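PDB 5VHV: alkylpurine DNA glycosylase AlkC from Pseudomonas fluorescens, which removes alkylated purine bases from damaged DNA as a base excision repair glycosylase that does not flip the damaged nucleotide out. Local coordinates for residues M135-Q140 with S176-L181; Q168-E172 with D203-W207; Y188-S192 with H221-I225; A226-L230 with T243-A247. One frame throughout, in Å; residues are numbered along the deposited sequence. Where two conformers were deposited one is given.

Contact 1: M135-Q140 with S176-L181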
loop_
_atom_site.group_PDB
_atom_site.type_symbol
_atom_site.label_atom_id
_atom_site.label_comp_id
_atom_site.label_asym_id
_atom_site.label_seq_id
_atom_site.Cartn_x
_atom_site.Cartn_y
_atom_site.Cartn_z
ATOM N N MET A 135 -6.677 19.434 0.494
ATOM C CA MET A 135 -6.172 18.335 -0.309
ATOM C C MET A 135 -6.672 18.417 -1.749
ATOM O O MET A 135 -5.964 17.994 -2.670
ATOM C CB MET A 135 -6.546 17.026 0.364
ATOM C CG MET A 135 -5.846 16.887 1.721
ATOM S SD MET A 135 -6.290 15.418 2.616
ATOM C CE MET A 135 -5.121 14.241 1.919
ATOM N N GLN A 136 -7.859 18.972 -1.974
ATOM C CA GLN A 136 -8.298 19.226 -3.337
ATOM C C GLN A 136 -7.375 20.213 -4.035
ATOM O O GLN A 136 -7.019 20.020 -5.202
ATOM C CB GLN A 136 -9.745 19.724 -3.323
ATOM C CG GLN A 136 -10.705 18.612 -2.914
ATOM C CD GLN A 136 -12.086 19.119 -2.622
ATOM O OE1 GLN A 136 -12.280 20.305 -2.319
ATOM N NE2 GLN A 136 -13.067 18.229 -2.706
ATOM N N ALA A 137 -6.954 21.269 -3.341
ATOM C CA ALA A 137 -5.983 22.171 -3.951
ATOM C C ALA A 137 -4.665 21.440 -4.207
ATOM O O ALA A 137 -4.057 21.587 -5.277
ATOM C CB ALA A 137 -5.765 23.400 -3.067
ATOM N N TRP A 138 -4.237 20.601 -3.259
ATOM C CA TRP A 138 -2.975 19.892 -3.422
ATOM C C TRP A 138 -3.002 18.949 -4.616
ATOM O O TRP A 138 -1.959 18.688 -5.220
ATOM C CB TRP A 138 -2.643 19.107 -2.156
ATOM C CG TRP A 138 -2.208 19.971 -0.995
ATOM C CD1 TRP A 138 -1.860 21.295 -1.029
ATOM C CD2 TRP A 138 -2.055 19.549 0.358
ATOM N NE1 TRP A 138 -1.494 21.718 0.228
ATOM C CE2 TRP A 138 -1.585 20.658 1.093
ATOM C CE3 TRP A 138 -2.245 18.331 1.018
ATOM C CZ2 TRP A 138 -1.365 20.597 2.464
ATOM C CZ3 TRP A 138 -2.009 18.268 2.378
ATOM C CH2 TRP A 138 -1.550 19.398 3.080
ATOM N N SER A 139 -4.170 18.408 -4.957
ATOM C CA SER A 139 -4.253 17.495 -6.088
ATOM C C SER A 139 -3.975 18.186 -7.414
ATOM O O SER A 139 -3.764 17.498 -8.420
ATOM C CB SER A 139 -5.629 16.823 -6.127
ATOM O OG SER A 139 -6.644 17.684 -6.651
ATOM N N GLN A 140 -3.985 19.517 -7.434
ATOM C CA GLN A 140 -3.691 20.310 -8.610
ATOM C C GLN A 140 -2.339 21.003 -8.515
ATOM O O GLN A 140 -2.015 21.831 -9.364
ATOM C CB GLN A 140 -4.822 21.317 -8.814
ATOM C CG GLN A 140 -6.178 20.634 -8.932
ATOM C CD GLN A 140 -7.320 21.587 -8.684
ATOM O OE1 GLN A 140 -7.845 21.701 -7.572
ATOM N NE2 GLN A 140 -7.701 22.288 -9.721
ATOM N N SER A 176 -13.239 13.759 -6.715
ATOM C CA SER A 176 -12.656 14.732 -7.632
ATOM C C SER A 176 -11.134 14.756 -7.516
ATOM O O SER A 176 -10.442 15.051 -8.498
ATOM C CB SER A 176 -13.248 16.126 -7.396
ATOM O OG SER A 176 -12.836 16.694 -6.178
ATOM N N ILE A 177 -10.593 14.438 -6.342
ATOM C CA ILE A 177 -9.146 14.286 -6.223
ATOM C C ILE A 177 -8.667 13.196 -7.158
ATOM O O ILE A 177 -7.739 13.396 -7.952
ATOM C CB ILE A 177 -8.740 13.992 -4.771
ATOM C CG1 ILE A 177 -8.942 15.250 -3.928
ATOM C CG2 ILE A 177 -7.278 13.495 -4.705
ATOM C CD1 ILE A 177 -8.779 15.040 -2.460
ATOM N N LEU A 178 -9.304 12.020 -7.088
ATOM C CA LEU A 178 -8.831 10.917 -7.903
ATOM C C LEU A 178 -9.063 11.201 -9.384
ATOM O O LEU A 178 -8.235 10.826 -10.230
ATOM C CB LEU A 178 -9.507 9.619 -7.469
ATOM C CG LEU A 178 -9.336 9.253 -5.989
ATOM C CD1 LEU A 178 -10.108 7.981 -5.676
ATOM C CD2 LEU A 178 -7.885 9.123 -5.609
ATOM N N ASP A 179 -10.157 11.891 -9.718
ATOM C CA ASP A 179 -10.424 12.205 -11.118
ATOM C C ASP A 179 -9.351 13.120 -11.690
ATOM O O ASP A 179 -8.954 12.960 -12.855
ATOM C CB ASP A 179 -11.812 12.847 -11.264
ATOM C CG ASP A 179 -12.183 13.123 -12.718
ATOM O OD1 ASP A 179 -12.210 12.163 -13.518
ATOM O OD2 ASP A 179 -12.448 14.302 -13.036
ATOM N N HIS A 180 -8.889 14.101 -10.900
ATOM C CA HIS A 180 -7.846 15.003 -11.370
ATOM C C HIS A 180 -6.554 14.254 -11.662
ATOM O O HIS A 180 -5.739 14.722 -12.463
ATOM C CB HIS A 180 -7.532 16.095 -10.352
ATOM C CG HIS A 180 -8.611 17.117 -10.174
ATOM N ND1 HIS A 180 -8.864 17.720 -8.958
ATOM C CD2 HIS A 180 -9.476 17.671 -11.055
ATOM C CE1 HIS A 180 -9.852 18.586 -9.095
ATOM N NE2 HIS A 180 -10.240 18.577 -10.357
ATOM N N LEU A 181 -6.333 13.116 -11.000
ATOM C CA LEU A 181 -5.045 12.434 -11.039
ATOM C C LEU A 181 -5.052 11.167 -11.902
ATOM O O LEU A 181 -4.024 10.480 -11.971
ATOM C CB LEU A 181 -4.611 12.101 -9.601
ATOM C CG LEU A 181 -4.470 13.293 -8.642
ATOM C CD1 LEU A 181 -4.134 12.830 -7.200
ATOM C CD2 LEU A 181 -3.408 14.269 -9.114
HETATM O O HOH W 1 -12.429 15.494 -3.690
#
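Ser139 OG takes part in two hydrogen bonds, one across the contact and one within its own segment: His180 ND1 donates to it at 3.2 Å, and the hydroxyl donates in turn to Gln136 O at 2.8 Å. The first torsion of Ser139 places OG between its backbone N and carbonyl carbon (chi1 78°), folded back over the last helical turn, where both partners can be met. The bond from the imidazole is fairly straight (155°), with OG somewhat out of the ring plane. Gln140 CG comes over a face of this ring, and the Gln140 amide stacks on it with the planes 26° apart. Relayed polar contact recurs between Gln136 and Ser176, where a water accepts from Gln136 NE2 at 3.0 Å and lies 2.8 Å from Ser176 OG. Beside these polar groups the joint is hydrocarbon. Ile177 spreads its branches over the facing segment: CG1 lies 3.9 Å from Gln136 CG, CG2 is 4.0 Å from Ser139 CB, and CD1 reaches the Met135 main chain and CB. Leu181 completes this layer, its CD2 methyl pressing to 3.3 Å from Ser139 O. Behind it, Leu178 and Leu181 pack on helix 187-201, while Met135 and Trp138 lie against helix 119-126. The end of helix 128-138 and the turn after it thus meet helix 175-181 through Ile177 and Leu181, with the buried Ser139 hydroxyl satisfied by its two bonds and Gln136, Ser176 and His180 nearer the surface, packing consistent with the HEAT-like helical array of the DNA_alkylation family.

Contact 2: Q168-E172 with D203-W207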
loop_
_atom_site.group_PDB
_atom_site.type_symbol
_atom_site.label_atom_id
_atom_site.label_comp_id
_atom_site.label_asym_id
_atom_site.label_seq_id
_atom_site.Cartn_x
_atom_site.Cartn_y
_atom_site.Cartn_z
ATOM N N GLN A 168 -14.220 6.131 3.929
ATOM C CA GLN A 168 -14.588 4.759 3.615
ATOM C C GLN A 168 -16.070 4.636 3.306
ATOM O O GLN A 168 -16.468 3.875 2.411
ATOM C CB GLN A 168 -14.185 3.891 4.809
ATOM C CG GLN A 168 -14.069 2.441 4.608
ATOM C CD GLN A 168 -13.524 1.795 5.859
ATOM O OE1 GLN A 168 -13.178 2.489 6.833
ATOM N NE2 GLN A 168 -13.454 0.488 5.859
ATOM N N ALA A 169 -16.907 5.402 4.014
ATOM C CA ALA A 169 -18.355 5.316 3.858
ATOM C C ALA A 169 -18.881 6.055 2.640
ATOM O O ALA A 169 -20.015 5.795 2.235
ATOM C CB ALA A 169 -19.063 5.877 5.096
ATOM N N ASP A 170 -18.110 6.966 2.048
ATOM C CA ASP A 170 -18.627 7.815 0.972
ATOM C C ASP A 170 -17.544 8.104 -0.053
ATOM O O ASP A 170 -16.813 9.097 0.057
ATOM C CB ASP A 170 -19.186 9.120 1.528
ATOM C CG ASP A 170 -19.846 9.965 0.468
ATOM O OD1 ASP A 170 -19.895 9.550 -0.708
ATOM O OD2 ASP A 170 -20.323 11.059 0.815
ATOM N N PRO A 171 -17.441 7.279 -1.098
ATOM C CA PRO A 171 -16.430 7.532 -2.139
ATOM C C PRO A 171 -16.619 8.830 -2.904
ATOM O O PRO A 171 -15.687 9.239 -3.613
ATOM C CB PRO A 171 -16.582 6.327 -3.088
ATOM C CG PRO A 171 -17.441 5.368 -2.413
ATOM C CD PRO A 171 -18.231 6.068 -1.366
ATOM N N GLU A 172 -17.796 9.461 -2.853
ATOM C CA GLU A 172 -17.929 10.733 -3.552
ATOM C C GLU A 172 -17.099 11.844 -2.909
ATOM O O GLU A 172 -16.845 12.856 -3.569
ATOM C CB GLU A 172 -19.395 11.177 -3.635
ATOM C CG GLU A 172 -20.283 10.245 -4.441
ATOM C CD GLU A 172 -19.872 10.093 -5.902
ATOM O OE1 GLU A 172 -20.344 9.129 -6.548
ATOM O OE2 GLU A 172 -19.091 10.924 -6.422
ATOM N N ASP A 203 -14.931 -1.988 0.058
ATOM C CA ASP A 203 -16.229 -1.610 0.611
ATOM C C ASP A 203 -17.251 -1.190 -0.429
ATOM O O ASP A 203 -18.446 -1.311 -0.162
ATOM C CB ASP A 203 -16.071 -0.464 1.611
ATOM C CG ASP A 203 -15.366 -0.906 2.865
ATOM O OD1 ASP A 203 -15.911 -1.789 3.546
ATOM O OD2 ASP A 203 -14.267 -0.413 3.134
ATOM N N HIS A 204 -16.829 -0.669 -1.584
ATOM C CA HIS A 204 -17.762 -0.203 -2.614
ATOM C C HIS A 204 -17.251 -0.620 -3.985
ATOM O O HIS A 204 -16.910 0.221 -4.827
ATOM C CB HIS A 204 -17.945 1.312 -2.534
ATOM C CG HIS A 204 -18.359 1.791 -1.183
ATOM N ND1 HIS A 204 -19.669 1.752 -0.752
ATOM C CD2 HIS A 204 -17.638 2.300 -0.158
ATOM C CE1 HIS A 204 -19.736 2.230 0.477
ATOM N NE2 HIS A 204 -18.518 2.570 0.859
ATOM N N PRO A 205 -17.190 -1.930 -4.241
ATOM C CA PRO A 205 -16.640 -2.395 -5.520
ATOM C C PRO A 205 -17.390 -1.872 -6.727
ATOM O O PRO A 205 -16.756 -1.492 -7.721
ATOM C CB PRO A 205 -16.742 -3.927 -5.402
ATOM C CG PRO A 205 -17.789 -4.175 -4.383
ATOM C CD PRO A 205 -17.630 -3.051 -3.397
ATOM N N GLU A 206 -18.726 -1.846 -6.682
ATOM C CA GLU A 206 -19.490 -1.410 -7.849
ATOM C C GLU A 206 -19.219 0.045 -8.178
ATOM O O GLU A 206 -19.254 0.432 -9.353
ATOM C CB GLU A 206 -20.986 -1.617 -7.612
ATOM C CG GLU A 206 -21.387 -3.077 -7.477
ATOM C CD GLU A 206 -22.848 -3.264 -7.099
ATOM O OE1 GLU A 206 -23.479 -2.295 -6.628
ATOM O OE2 GLU A 206 -23.367 -4.387 -7.276
ATOM N N TRP A 207 -18.951 0.862 -7.161
ATOM C CA TRP A 207 -18.655 2.268 -7.408
ATOM C C TRP A 207 -17.363 2.423 -8.198
ATOM O O TRP A 207 -17.295 3.222 -9.141
ATOM C CB TRP A 207 -18.569 3.029 -6.085
ATOM C CG TRP A 207 -18.414 4.499 -6.268
ATOM C CD1 TRP A 207 -19.419 5.433 -6.287
ATOM C CD2 TRP A 207 -17.192 5.222 -6.445
ATOM N NE1 TRP A 207 -18.892 6.685 -6.470
ATOM C CE2 TRP A 207 -17.530 6.586 -6.578
ATOM C CE3 TRP A 207 -15.849 4.852 -6.514
ATOM C CZ2 TRP A 207 -16.571 7.576 -6.782
ATOM C CZ3 TRP A 207 -14.896 5.837 -6.717
ATOM C CH2 TRP A 207 -15.266 7.187 -6.846
#
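Trp207 is held by two neighbouring residues on two parts of its ring: Pro171 CB lies over the face, 3.6 Å from the centroid of the six-membered ring, in a CH-pi contact, while NE1 gives an almost straight bond (178°) to Glu172 OE1 at 2.8 Å. The indole edge reaches that oxygen from above the carboxylate plane, 63° out of it. The same proline serves a second ring, its CD 4.2 Å from the His204 centroid, over the face. His204, at the N-cap position of helix 205-213, donates from NE2 to Gln168 O at 2.9 Å, in the planes of both ring and carbonyl though bent. Gln168, its CG anti to the backbone N (chi1 -162°), extends its amide to Asp203 OD2 at 3.0 Å, an oxygen that also pairs with Arg157. An Asx turn, Glu172 N to Asp170 OD1, shapes the loop after helix 165-169. With Trp207 cut back to an alanine, Pro171 CB would probably lose the ring it lies on and Glu172 OE1 its indole donor. In this HEAT-like fold, three directed bonds and two CH-pi contacts probably fix the end of helix 165-169, with its loop, against the start of helix 205-213.

Contact 3: Y188-S192 with H221-I225. With nucleotides of chain C.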
loop_
_atom_site.group_PDB
_atom_site.type_symbol
_atom_site.label_atom_id
_atom_site.label_comp_id
_atom_site.label_asym_id
_atom_site.label_seq_id
_atom_site.Cartn_x
_atom_site.Cartn_y
_atom_site.Cartn_z
ATOM N N TYR A 188 4.708 7.911 -9.187
ATOM C CA TYR A 188 4.466 8.014 -7.751
ATOM C C TYR A 188 3.007 8.337 -7.473
ATOM O O TYR A 188 2.349 7.691 -6.645
ATOM C CB TYR A 188 5.387 9.094 -7.198
ATOM C CG TYR A 188 5.452 9.233 -5.695
ATOM C CD1 TYR A 188 5.516 8.118 -4.862
ATOM C CD2 TYR A 188 5.529 10.488 -5.114
ATOM C CE1 TYR A 188 5.615 8.259 -3.490
ATOM C CE2 TYR A 188 5.617 10.637 -3.754
ATOM C CZ TYR A 188 5.672 9.514 -2.946
ATOM O OH TYR A 188 5.790 9.654 -1.591
ATOM N N VAL A 189 2.475 9.326 -8.189
ATOM C CA VAL A 189 1.065 9.668 -8.040
ATOM C C VAL A 189 0.184 8.518 -8.519
ATOM O O VAL A 189 -0.811 8.163 -7.866
ATOM C CB VAL A 189 0.748 10.974 -8.793
ATOM C CG1 VAL A 189 -0.783 11.268 -8.763
ATOM C CG2 VAL A 189 1.525 12.128 -8.177
ATOM N N ARG A 190 0.507 7.934 -9.685
ATOM C CA ARG A 190 -0.358 6.898 -10.240
ATOM C C ARG A 190 -0.473 5.714 -9.297
ATOM O O ARG A 190 -1.560 5.148 -9.144
ATOM C CB ARG A 190 0.142 6.433 -11.610
ATOM C CG ARG A 190 0.083 7.527 -12.658
ATOM C CD ARG A 190 0.202 7.007 -14.089
ATOM N NE ARG A 190 1.476 6.346 -14.364
ATOM C CZ ARG A 190 2.596 6.970 -14.704
ATOM N NH1 ARG A 190 2.623 8.292 -14.802
ATOM N NH2 ARG A 190 3.700 6.266 -14.963
ATOM N N LYS A 191 0.632 5.327 -8.653
ATOM C CA LYS A 191 0.580 4.238 -7.679
ATOM C C LYS A 191 -0.439 4.528 -6.591
ATOM O O LYS A 191 -1.213 3.646 -6.195
ATOM C CB LYS A 191 1.951 4.030 -7.041
ATOM C CG LYS A 191 3.006 3.460 -7.954
ATOM C CD LYS A 191 4.335 3.393 -7.206
ATOM C CE LYS A 191 5.387 2.622 -8.014
ATOM N NZ LYS A 191 6.732 2.748 -7.374
ATOM N N SER A 192 -0.414 5.755 -6.062
ATOM C CA SER A 192 -1.310 6.153 -4.990
ATOM C C SER A 192 -2.769 6.160 -5.444
ATOM O O SER A 192 -3.647 5.693 -4.713
ATOM C CB SER A 192 -0.886 7.531 -4.465
ATOM O OG SER A 192 -1.798 7.967 -3.483
ATOM N N HIS A 221 -1.394 5.629 -19.035
ATOM C CA HIS A 221 -1.325 5.940 -17.608
ATOM C C HIS A 221 -2.613 5.536 -16.908
ATOM O O HIS A 221 -2.587 4.923 -15.835
ATOM C CB HIS A 221 -1.061 7.431 -17.411
ATOM C CG HIS A 221 0.315 7.856 -17.804
ATOM N ND1 HIS A 221 1.364 6.968 -17.911
ATOM C CD2 HIS A 221 0.819 9.076 -18.114
ATOM C CE1 HIS A 221 2.451 7.621 -18.276
ATOM N NE2 HIS A 221 2.149 8.900 -18.400
ATOM N N THR A 222 -3.750 5.872 -17.513
ATOM C CA THR A 222 -5.046 5.527 -16.946
ATOM C C THR A 222 -5.269 4.017 -16.971
ATOM O O THR A 222 -5.779 3.443 -16.004
ATOM C CB THR A 222 -6.139 6.279 -17.719
ATOM O OG1 THR A 222 -5.809 7.678 -17.777
ATOM C CG2 THR A 222 -7.512 6.099 -17.057
ATOM N N ALA A 223 -4.880 3.352 -18.068
ATOM C CA ALA A 223 -4.981 1.893 -18.130
ATOM C C ALA A 223 -4.181 1.233 -17.007
ATOM O O ALA A 223 -4.640 0.265 -16.388
ATOM C CB ALA A 223 -4.497 1.378 -19.484
ATOM N N TRP A 224 -2.974 1.736 -16.740
ATOM C CA TRP A 224 -2.153 1.153 -15.683
ATOM C C TRP A 224 -2.817 1.330 -14.326
ATOM O O TRP A 224 -2.890 0.381 -13.521
ATOM C CB TRP A 224 -0.761 1.792 -15.682
ATOM C CG TRP A 224 0.189 1.163 -14.693
ATOM C CD1 TRP A 224 1.124 0.190 -14.953
ATOM C CD2 TRP A 224 0.309 1.463 -13.287
ATOM N NE1 TRP A 224 1.807 -0.131 -13.799
ATOM C CE2 TRP A 224 1.323 0.632 -12.763
ATOM C CE3 TRP A 224 -0.340 2.354 -12.428
ATOM C CZ2 TRP A 224 1.707 0.679 -11.414
ATOM C CZ3 TRP A 224 0.026 2.380 -11.075
ATOM C CH2 TRP A 224 1.039 1.551 -10.589
ATOM N N ILE A 225 -3.341 2.530 -14.065
ATOM C CA ILE A 225 -4.066 2.758 -12.816
ATOM C C ILE A 225 -5.230 1.785 -12.703
ATOM O O ILE A 225 -5.468 1.195 -11.642
ATOM C CB ILE A 225 -4.548 4.220 -12.725
ATOM C CG1 ILE A 225 -3.348 5.174 -12.565
ATOM C CG2 ILE A 225 -5.506 4.395 -11.564
ATOM C CD1 ILE A 225 -3.726 6.650 -12.548
ATOM P P DG C 8 4.485 3.554 -2.524
ATOM O OP1 DG C 8 4.430 4.910 -3.036
ATOM O OP2 DG C 8 4.144 2.382 -3.409
ATOM O "O5'" DG C 8 5.877 3.189 -1.890
ATOM C "C5'" DG C 8 6.504 4.092 -0.980
ATOM C "C4'" DG C 8 7.729 3.447 -0.392
ATOM O "O4'" DG C 8 7.400 2.171 0.224
ATOM C "C3'" DG C 8 8.820 3.151 -1.398
ATOM O "O3'" DG C 8 10.073 3.424 -0.768
ATOM C "C2'" DG C 8 8.599 1.668 -1.750
ATOM C "C1'" DG C 8 8.049 1.097 -0.453
ATOM N N9 DG C 8 7.035 0.064 -0.574
ATOM C C8 DG C 8 5.873 0.150 -1.286
ATOM N N7 DG C 8 5.093 -0.876 -1.125
ATOM C C5 DG C 8 5.762 -1.668 -0.209
ATOM C C6 DG C 8 5.408 -2.921 0.348
ATOM O O6 DG C 8 4.375 -3.579 0.160
ATOM N N1 DG C 8 6.377 -3.391 1.217
ATOM C C2 DG C 8 7.540 -2.756 1.500
ATOM N N2 DG C 8 8.362 -3.386 2.350
ATOM N N3 DG C 8 7.888 -1.578 0.987
ATOM C C4 DG C 8 6.957 -1.102 0.142
#
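Helices 187-201 and 220-229 run in broadly the same direction here, their local axes 9.9 Å apart and inclined at 39°, with the CA atoms of Arg190 and Ile225 closing to 6.1 Å. Arg190 carries most of the contact. Its aliphatic stem lies crosswise on Ile225, CB meeting CG1 at 3.8 Å, and a bend at chi3 (-62°) then turns the guanidinium onto the His221 ring. The two flat groups are stacked face to face, only 5° from parallel, with centres 3.8 Å apart. Arg190 NH1 also donates to Asp184 O, which, with the stack, limits how the group can turn. Same-direction packing of helices two apart in the chain is consistent with the HEAT-like solenoid of the DNA_alkylation family, and Ile225 continues the buried seam onto Val193 and Leu197 of the facing helix. On the other flank Arg190 O lies at the edge of the Trp224 ring, in its plane and 3.7 Å from CZ3, while CH2 of the same indole meets Lys191 CG at 3.8 Å. His228 stacks on that tryptophan from within its own helix. Beyond this flank runs the DNA. Lys191, its chain fully extended past CG, brings CD to 3.9 Å from OP2 of nucleotide DG8 of chain C, and the ring edge of Tyr188 places CE1 3.6 Å from OP1 of that same phosphate.

Contact 4: A226-L230 with T243-A247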
loop_
_atom_site.group_PDB
_atom_site.type_symbol
_atom_site.label_atom_id
_atom_site.label_comp_id
_atom_site.label_asym_id
_atom_site.label_seq_id
_atom_site.Cartn_x
_atom_site.Cartn_y
_atom_site.Cartn_z
ATOM N N ALA A 226 -5.976 1.603 -13.798
ATOM C CA ALA A 226 -7.128 0.712 -13.763
ATOM C C ALA A 226 -6.721 -0.706 -13.390
ATOM O O ALA A 226 -7.368 -1.345 -12.550
ATOM C CB ALA A 226 -7.843 0.723 -15.110
ATOM N N ARG A 227 -5.658 -1.225 -14.009
ATOM C CA ARG A 227 -5.266 -2.602 -13.728
ATOM C C ARG A 227 -4.881 -2.783 -12.262
ATOM O O ARG A 227 -5.199 -3.809 -11.655
ATOM C CB ARG A 227 -4.111 -3.050 -14.628
ATOM C CG ARG A 227 -3.687 -4.505 -14.308
ATOM C CD ARG A 227 -2.793 -5.156 -15.355
ATOM N NE ARG A 227 -3.399 -5.222 -16.686
ATOM C CZ ARG A 227 -4.110 -6.244 -17.168
ATOM N NH1 ARG A 227 -4.354 -7.330 -16.445
ATOM N NH2 ARG A 227 -4.588 -6.174 -18.398
ATOM N N HIS A 228 -4.181 -1.811 -11.679
ATOM C CA HIS A 228 -3.743 -1.966 -10.299
ATOM C C HIS A 228 -4.830 -1.591 -9.297
ATOM O O HIS A 228 -4.863 -2.156 -8.206
ATOM C CB HIS A 228 -2.452 -1.177 -10.116
ATOM C CG HIS A 228 -1.333 -1.777 -10.899
ATOM N ND1 HIS A 228 -0.500 -2.744 -10.378
ATOM C CD2 HIS A 228 -0.979 -1.631 -12.197
ATOM C CE1 HIS A 228 0.360 -3.126 -11.308
ATOM N NE2 HIS A 228 0.085 -2.472 -12.423
ATOM N N ALA A 229 -5.744 -0.701 -9.678
ATOM C CA ALA A 229 -6.906 -0.390 -8.856
ATOM C C ALA A 229 -7.798 -1.610 -8.699
ATOM O O ALA A 229 -8.379 -1.837 -7.635
ATOM C CB ALA A 229 -7.706 0.741 -9.509
ATOM N N LEU A 230 -7.953 -2.374 -9.779
ATOM C CA LEU A 230 -8.879 -3.488 -9.840
ATOM C C LEU A 230 -8.237 -4.808 -9.442
ATOM O O LEU A 230 -8.882 -5.854 -9.554
ATOM C CB LEU A 230 -9.449 -3.611 -11.251
ATOM C CG LEU A 230 -10.362 -2.463 -11.715
ATOM C CD1 LEU A 230 -10.659 -2.537 -13.204
ATOM C CD2 LEU A 230 -11.647 -2.469 -10.908
ATOM N N THR A 243 -13.478 -7.828 -17.560
ATOM C CA THR A 243 -13.871 -7.279 -18.851
ATOM C C THR A 243 -13.119 -5.984 -19.135
ATOM O O THR A 243 -12.706 -5.728 -20.275
ATOM C CB THR A 243 -15.387 -7.052 -18.884
ATOM O OG1 THR A 243 -16.080 -8.306 -18.769
ATOM C CG2 THR A 243 -15.830 -6.384 -20.204
ATOM N N LEU A 244 -12.928 -5.149 -18.115
ATOM C CA LEU A 244 -12.136 -3.941 -18.314
ATOM C C LEU A 244 -10.709 -4.277 -18.729
ATOM O O LEU A 244 -10.075 -3.497 -19.435
ATOM C CB LEU A 244 -12.143 -3.083 -17.033
ATOM C CG LEU A 244 -13.439 -2.309 -16.819
ATOM C CD1 LEU A 244 -13.542 -1.875 -15.375
ATOM C CD2 LEU A 244 -13.518 -1.107 -17.746
ATOM N N MET A 245 -10.194 -5.437 -18.316
ATOM C CA MET A 245 -8.861 -5.871 -18.707
ATOM C C MET A 245 -8.842 -6.647 -20.020
ATOM O O MET A 245 -7.775 -7.117 -20.429
ATOM C CB MET A 245 -8.249 -6.731 -17.591
ATOM C CG MET A 245 -8.153 -6.005 -16.261
ATOM S SD MET A 245 -7.003 -4.628 -16.361
ATOM C CE MET A 245 -8.084 -3.225 -16.547
ATOM N N GLY A 246 -9.977 -6.773 -20.697
ATOM C CA GLY A 246 -10.044 -7.519 -21.938
ATOM C C GLY A 246 -10.079 -9.019 -21.790
ATOM O O GLY A 246 -9.950 -9.730 -22.801
ATOM N N ALA A 247 -10.289 -9.518 -20.568
ATOM C CA ALA A 247 -10.262 -10.942 -20.249
ATOM C C ALA A 247 -11.545 -11.387 -19.545
ATOM O O ALA A 247 -11.527 -12.268 -18.680
ATOM C CB ALA A 247 -9.038 -11.259 -19.391
HETATM O O HOH W 2 -5.493 -8.573 -19.198
#
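Met245 SD lies squarely over the face of the Arg227 guanidinium, 3.4 Å from CZ, and forms the tight part of this contact. The arginine leaves its helix with CG anti to the backbone N (chi1 179°) and bends at chi3, laying the flat group beneath the sulfur. Further in, Met245 CE approaches Ala226 CB at 4.2 Å, and the Leu230 CD1 methyl touches Leu244 CD1 at 3.7 Å, the two leucines crossing at about a right angle. The outer side is looser and bridged by water: Arg227 NH2 donates to one at 2.7 Å, in the guanidinium plane, and this water donates in turn to Met245 O at 3.0 Å. Shortening Arg227 to a serine would probably leave Met245 SD without the flat group beneath it and the water with one bond fewer. Gly246, with its positive phi, ends helix 239-244 in a Schellman motif and turns the chain away just after the methionine. Ala226, Leu230 and Leu244 all rest on Ile212 of helix 205-213, while His228 packs on a DNA phosphate; past Gly246, Ala247 touches Asn348 between strands 339-347 and 350-359, so the contact lies where the helical array gives way to the beta sheet.

Overall arrangement
All four contacts join helices or turns of the helical array; contacts 1, 3 and 4 come in series along the chain, while contact 2 crosses contacts 1 and 3. Contact 1 touches contact 3 directly, Leu181 O lying 3.9 Å from Ile225 CD1, and contacts 3 and 4 share helix 220-229, with centres about 13 Å apart. The centre of contact 2 is about 17 Å from that of contact 1, and it does not touch contact 3. Nearest atoms to the DNA are about 12 Å away for contact 1, about 6 Å for contact 2 and about 4 Å for contact 4, while contact 3 meets a phosphate. The bound polyether, beside Trp160, is about 11 Å from the Lys191 side chain.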